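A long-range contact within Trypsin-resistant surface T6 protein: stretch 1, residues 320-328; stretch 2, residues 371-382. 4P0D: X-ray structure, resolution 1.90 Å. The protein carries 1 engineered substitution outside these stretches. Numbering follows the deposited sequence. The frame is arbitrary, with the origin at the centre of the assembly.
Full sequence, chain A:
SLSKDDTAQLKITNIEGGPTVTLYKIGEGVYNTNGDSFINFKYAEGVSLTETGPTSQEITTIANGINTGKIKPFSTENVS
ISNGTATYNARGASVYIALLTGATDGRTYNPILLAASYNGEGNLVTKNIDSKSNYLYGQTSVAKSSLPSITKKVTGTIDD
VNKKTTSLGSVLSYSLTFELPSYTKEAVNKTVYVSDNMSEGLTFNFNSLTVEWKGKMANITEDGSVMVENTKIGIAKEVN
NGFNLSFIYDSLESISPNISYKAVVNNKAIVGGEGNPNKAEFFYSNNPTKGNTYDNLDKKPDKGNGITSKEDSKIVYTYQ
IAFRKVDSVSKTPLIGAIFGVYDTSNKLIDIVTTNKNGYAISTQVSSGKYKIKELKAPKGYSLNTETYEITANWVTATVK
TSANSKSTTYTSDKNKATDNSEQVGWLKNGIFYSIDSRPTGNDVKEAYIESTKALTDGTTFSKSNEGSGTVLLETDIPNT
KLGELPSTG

Stretch 1 320-328: QIAFRKVDS
Stretch 2 (371-382) KIKELKAPKGYS

Residues 320-327 form an extended strand, and Ser328 leaves it. Stretch 2 opens in a strand that begins earlier in the chain. The two strands run in broadly the same direction, with 42° between their N-to-C axes and a closest approach of 9.8 Å. That separation is too wide for backbone pairing, so side chains make the contact. The chain turns a corner at Leu375. Pro378 to Tyr381 then form a type II turn, closed by a weak hydrogen bond from Tyr381 N to Pro378 O at 3.0 Å. Gly380 has phi/psi of 92/2, where a CB would jam against the carbonyl O of Lys379; glycine avoids this.

The register is set by three CA pairs. Phe323 CA lies 9.0 Å from Ile372 CA, Lys325 CA 9.1 Å from Pro378 CA, and Asp327 CA 8.4 Å from Tyr381 CA. Strand alternation points Ile321, Phe323 and Lys325 toward stretch 2, while Ala322 and Val326 point away. Together the two stretches bury 339 Å².

The first part of the contact is apolar. Ile372 points toward stretch 1 and has the largest covered area, 71 Å². Its chi1 is m (-61°) and its chi2 t (161°). Ile372 CD1 lies 4.1 Å from Ile321 CG2. Ile321 uses the same m, t rotamer, with chi angles of -58° and 173°. Ile372 CG2 lies 3.9 Å from Phe323 CE2. Phe323 has chi1 p (61°) and chi2 85°, which presents a ring face to this methyl. The CH-pi contact places Ile372 CG2 4.2 Å from the Phe323 ring centroid, 23° off the normal. Branched isoleucine suits this place: Ile372 CG2 and Ile372 CD1 both pack on Phe323, and CD1 also meets Ile321. All three residues are buried, as suits their apolar side chains.

Lys325 is buried and carries a covalent bond to a group elsewhere in the structure. Its chi angles are t, p, t, p (-168°, 51°, 175°, 69°), so the chain bends at chi2 and chi4. Lys325 CE lies 3.5 Å from Glu374 OE2, and Lys325 NZ lies 4.4 Å from Pro378 CD. Glu374 starts sideways, but its end comes nearer, with chi1 t (-166°), chi2 t (161°) and chi3 45°. The CA-to-CB bond of Pro378 points toward stretch 1; its ring has C-gamma endo pucker and gives the lysine end an apolar neighbour.

A hydrogen bond fastens the far end. Tyr381 OH donates to Asp327 OD2 at 2.6 Å. Tyr381 points toward stretch 1, with chi1 m (-73°) and chi2 78°. Its long side chain carries the hydroxyl across the gap, and the carboxylate meets the ring at its edge, near the ring plane. Asp327 starts sideways, but chi1 t (175°) and chi2 -77° bring its end nearer. Its OD1 is hydrogen-bonded to a residue flanking one of the stretches. Both carboxylate oxygens of this buried residue therefore have partners.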

# COMPACT_ATOMS: atom_id res chain seq x y z
N GLN A 320 3.80 23.90 -8.50
CA GLN A 320 3.07 24.88 -9.28
C GLN A 320 3.96 26.06 -9.59
O GLN A 320 4.86 26.39 -8.82
CB GLN A 320 1.79 25.29 -8.57
CG GLN A 320 1.97 25.86 -7.18
CD GLN A 320 0.67 25.99 -6.42
OE1 GLN A 320 -0.34 25.36 -6.76
NE2 GLN A 320 0.68 26.79 -5.37
N ILE A 321 3.72 26.65 -10.76
CA ILE A 321 4.50 27.77 -11.24
C ILE A 321 3.74 29.07 -10.96
O ILE A 321 2.56 29.17 -11.23
CB ILE A 321 4.79 27.64 -12.74
CG1 ILE A 321 5.53 26.33 -13.01
CG2 ILE A 321 5.62 28.83 -13.23
CD1 ILE A 321 5.72 26.03 -14.47
N ALA A 322 4.48 30.06 -10.46
CA ALA A 322 3.93 31.37 -10.14
C ALA A 322 4.87 32.45 -10.67
O ALA A 322 6.07 32.22 -10.82
CB ALA A 322 3.76 31.50 -8.63
N PHE A 323 4.31 33.60 -10.97
CA PHE A 323 5.11 34.74 -11.41
C PHE A 323 4.35 36.03 -11.12
O PHE A 323 3.16 36.01 -10.80
CB PHE A 323 5.41 34.63 -12.91
CG PHE A 323 4.18 34.62 -13.79
CD1 PHE A 323 3.59 35.81 -14.19
CD2 PHE A 323 3.62 33.42 -14.21
CE1 PHE A 323 2.47 35.81 -14.99
CE2 PHE A 323 2.50 33.41 -15.03
CZ PHE A 323 1.92 34.61 -15.42
N ARG A 324 5.04 37.16 -11.23
CA ARG A 324 4.40 38.44 -11.04
C ARG A 324 4.57 39.31 -12.27
O ARG A 324 5.66 39.36 -12.86
CB ARG A 324 4.94 39.13 -9.79
CG ARG A 324 4.06 40.29 -9.34
CD ARG A 324 4.69 41.02 -8.17
NE ARG A 324 3.66 41.65 -7.35
CZ ARG A 324 3.91 42.43 -6.30
NH1 ARG A 324 5.16 42.69 -5.92
NH2 ARG A 324 2.89 42.96 -5.62
N LYS A 325 3.48 39.98 -12.65
CA LYS A 325 3.46 40.89 -13.78
C LYS A 325 3.54 42.33 -13.30
O LYS A 325 2.73 42.74 -12.47
CB LYS A 325 2.17 40.68 -14.56
CG LYS A 325 2.14 41.35 -15.92
CD LYS A 325 3.39 40.98 -16.72
CE LYS A 325 3.33 41.54 -18.13
NZ LYS A 325 3.46 43.02 -18.12
N VAL A 326 4.50 43.10 -13.82
CA VAL A 326 4.68 44.49 -13.39
C VAL A 326 4.95 45.44 -14.56
O VAL A 326 5.31 45.00 -15.65
CB VAL A 326 5.83 44.63 -12.37
CG1 VAL A 326 5.57 43.77 -11.14
CG2 VAL A 326 7.18 44.31 -12.99
N ASP A 327 4.75 46.74 -14.30
CA ASP A 327 5.12 47.80 -15.23
C ASP A 327 6.64 47.87 -15.34
O ASP A 327 7.35 47.87 -14.32
CB ASP A 327 4.56 49.13 -14.73
CG ASP A 327 5.00 50.32 -15.57
OD1 ASP A 327 6.17 50.77 -15.44
OD2 ASP A 327 4.16 50.81 -16.35
N SER A 328 7.15 47.93 -16.56
CA SER A 328 8.60 47.84 -16.78
C SER A 328 9.43 48.94 -16.08
O SER A 328 10.62 48.74 -15.81
CB SER A 328 8.90 47.88 -18.27
OG SER A 328 8.44 49.10 -18.83
N LYS A 371 7.73 27.22 -19.91
CA LYS A 371 7.78 28.49 -20.60
C LYS A 371 6.51 29.29 -20.31
O LYS A 371 5.40 28.75 -20.30
CB LYS A 371 7.95 28.27 -22.10
CG LYS A 371 9.32 27.68 -22.44
CD LYS A 371 9.56 27.54 -23.93
CE LYS A 371 8.92 26.29 -24.48
NZ LYS A 371 9.53 25.90 -25.78
N ILE A 372 6.71 30.58 -20.08
CA ILE A 372 5.63 31.48 -19.76
C ILE A 372 5.66 32.51 -20.85
O ILE A 372 6.72 33.09 -21.11
CB ILE A 372 5.86 32.19 -18.41
CG1 ILE A 372 5.93 31.13 -17.29
CG2 ILE A 372 4.75 33.21 -18.17
CD1 ILE A 372 6.58 31.62 -16.02
N LYS A 373 4.52 32.69 -21.49
CA LYS A 373 4.42 33.60 -22.63
C LYS A 373 3.08 34.31 -22.59
O LYS A 373 2.05 33.68 -22.37
CB LYS A 373 4.59 32.83 -23.94
N GLU A 374 3.09 35.62 -22.80
CA GLU A 374 1.88 36.42 -22.67
C GLU A 374 0.96 36.21 -23.87
O GLU A 374 1.41 36.16 -25.01
CB GLU A 374 2.22 37.90 -22.51
CG GLU A 374 1.04 38.75 -22.05
CD GLU A 374 1.47 40.09 -21.45
OE1 GLU A 374 2.32 40.76 -22.05
OE2 GLU A 374 0.92 40.48 -20.39
N LEU A 375 -0.33 36.07 -23.58
CA LEU A 375 -1.38 35.96 -24.59
C LEU A 375 -2.10 37.29 -24.76
O LEU A 375 -2.50 37.64 -25.87
CB LEU A 375 -2.39 34.88 -24.21
CG LEU A 375 -1.79 33.48 -24.00
CD1 LEU A 375 -2.90 32.54 -23.58
CD2 LEU A 375 -1.09 32.99 -25.25
N LYS A 376 -2.28 38.02 -23.65
CA LYS A 376 -2.95 39.30 -23.68
C LYS A 376 -2.38 40.26 -22.65
O LYS A 376 -2.33 39.97 -21.44
CB LYS A 376 -4.45 39.13 -23.43
CG LYS A 376 -5.25 40.35 -23.85
CD LYS A 376 -6.73 40.21 -23.52
CE LYS A 376 -7.50 41.42 -24.05
NZ LYS A 376 -8.83 41.54 -23.39
N ALA A 377 -1.94 41.42 -23.14
CA ALA A 377 -1.39 42.44 -22.26
C ALA A 377 -2.45 42.99 -21.30
O ALA A 377 -3.64 42.96 -21.58
CB ALA A 377 -0.79 43.59 -23.08
N PRO A 378 -2.01 43.48 -20.13
CA PRO A 378 -2.95 44.28 -19.36
C PRO A 378 -3.32 45.55 -20.14
O PRO A 378 -2.51 46.05 -20.92
CB PRO A 378 -2.17 44.59 -18.07
CG PRO A 378 -0.74 44.30 -18.35
CD PRO A 378 -0.66 43.42 -19.55
N LYS A 379 -4.56 46.01 -19.98
CA LYS A 379 -5.03 47.22 -20.65
C LYS A 379 -4.06 48.36 -20.36
O LYS A 379 -3.63 48.55 -19.22
CB LYS A 379 -6.45 47.60 -20.18
N GLY A 380 -3.69 49.10 -21.41
CA GLY A 380 -2.72 50.20 -21.29
C GLY A 380 -1.28 49.78 -21.55
O GLY A 380 -0.37 50.62 -21.47
N TYR A 381 -1.07 48.51 -21.89
CA TYR A 381 0.29 47.98 -22.10
C TYR A 381 0.43 47.29 -23.45
O TYR A 381 -0.52 46.74 -23.98
CB TYR A 381 0.67 47.02 -20.95
CG TYR A 381 0.94 47.79 -19.68
CD1 TYR A 381 -0.10 48.26 -18.89
CD2 TYR A 381 2.25 48.10 -19.30
CE1 TYR A 381 0.15 49.00 -17.75
CE2 TYR A 381 2.51 48.85 -18.16
CZ TYR A 381 1.46 49.29 -17.39
OH TYR A 381 1.73 50.03 -16.26
N SER A 382 1.64 47.33 -24.00
CA SER A 382 1.94 46.58 -25.19
C SER A 382 2.22 45.13 -24.78
O SER A 382 2.68 44.85 -23.66
CB SER A 382 3.11 47.21 -25.97
OG SER A 382 4.36 46.91 -25.39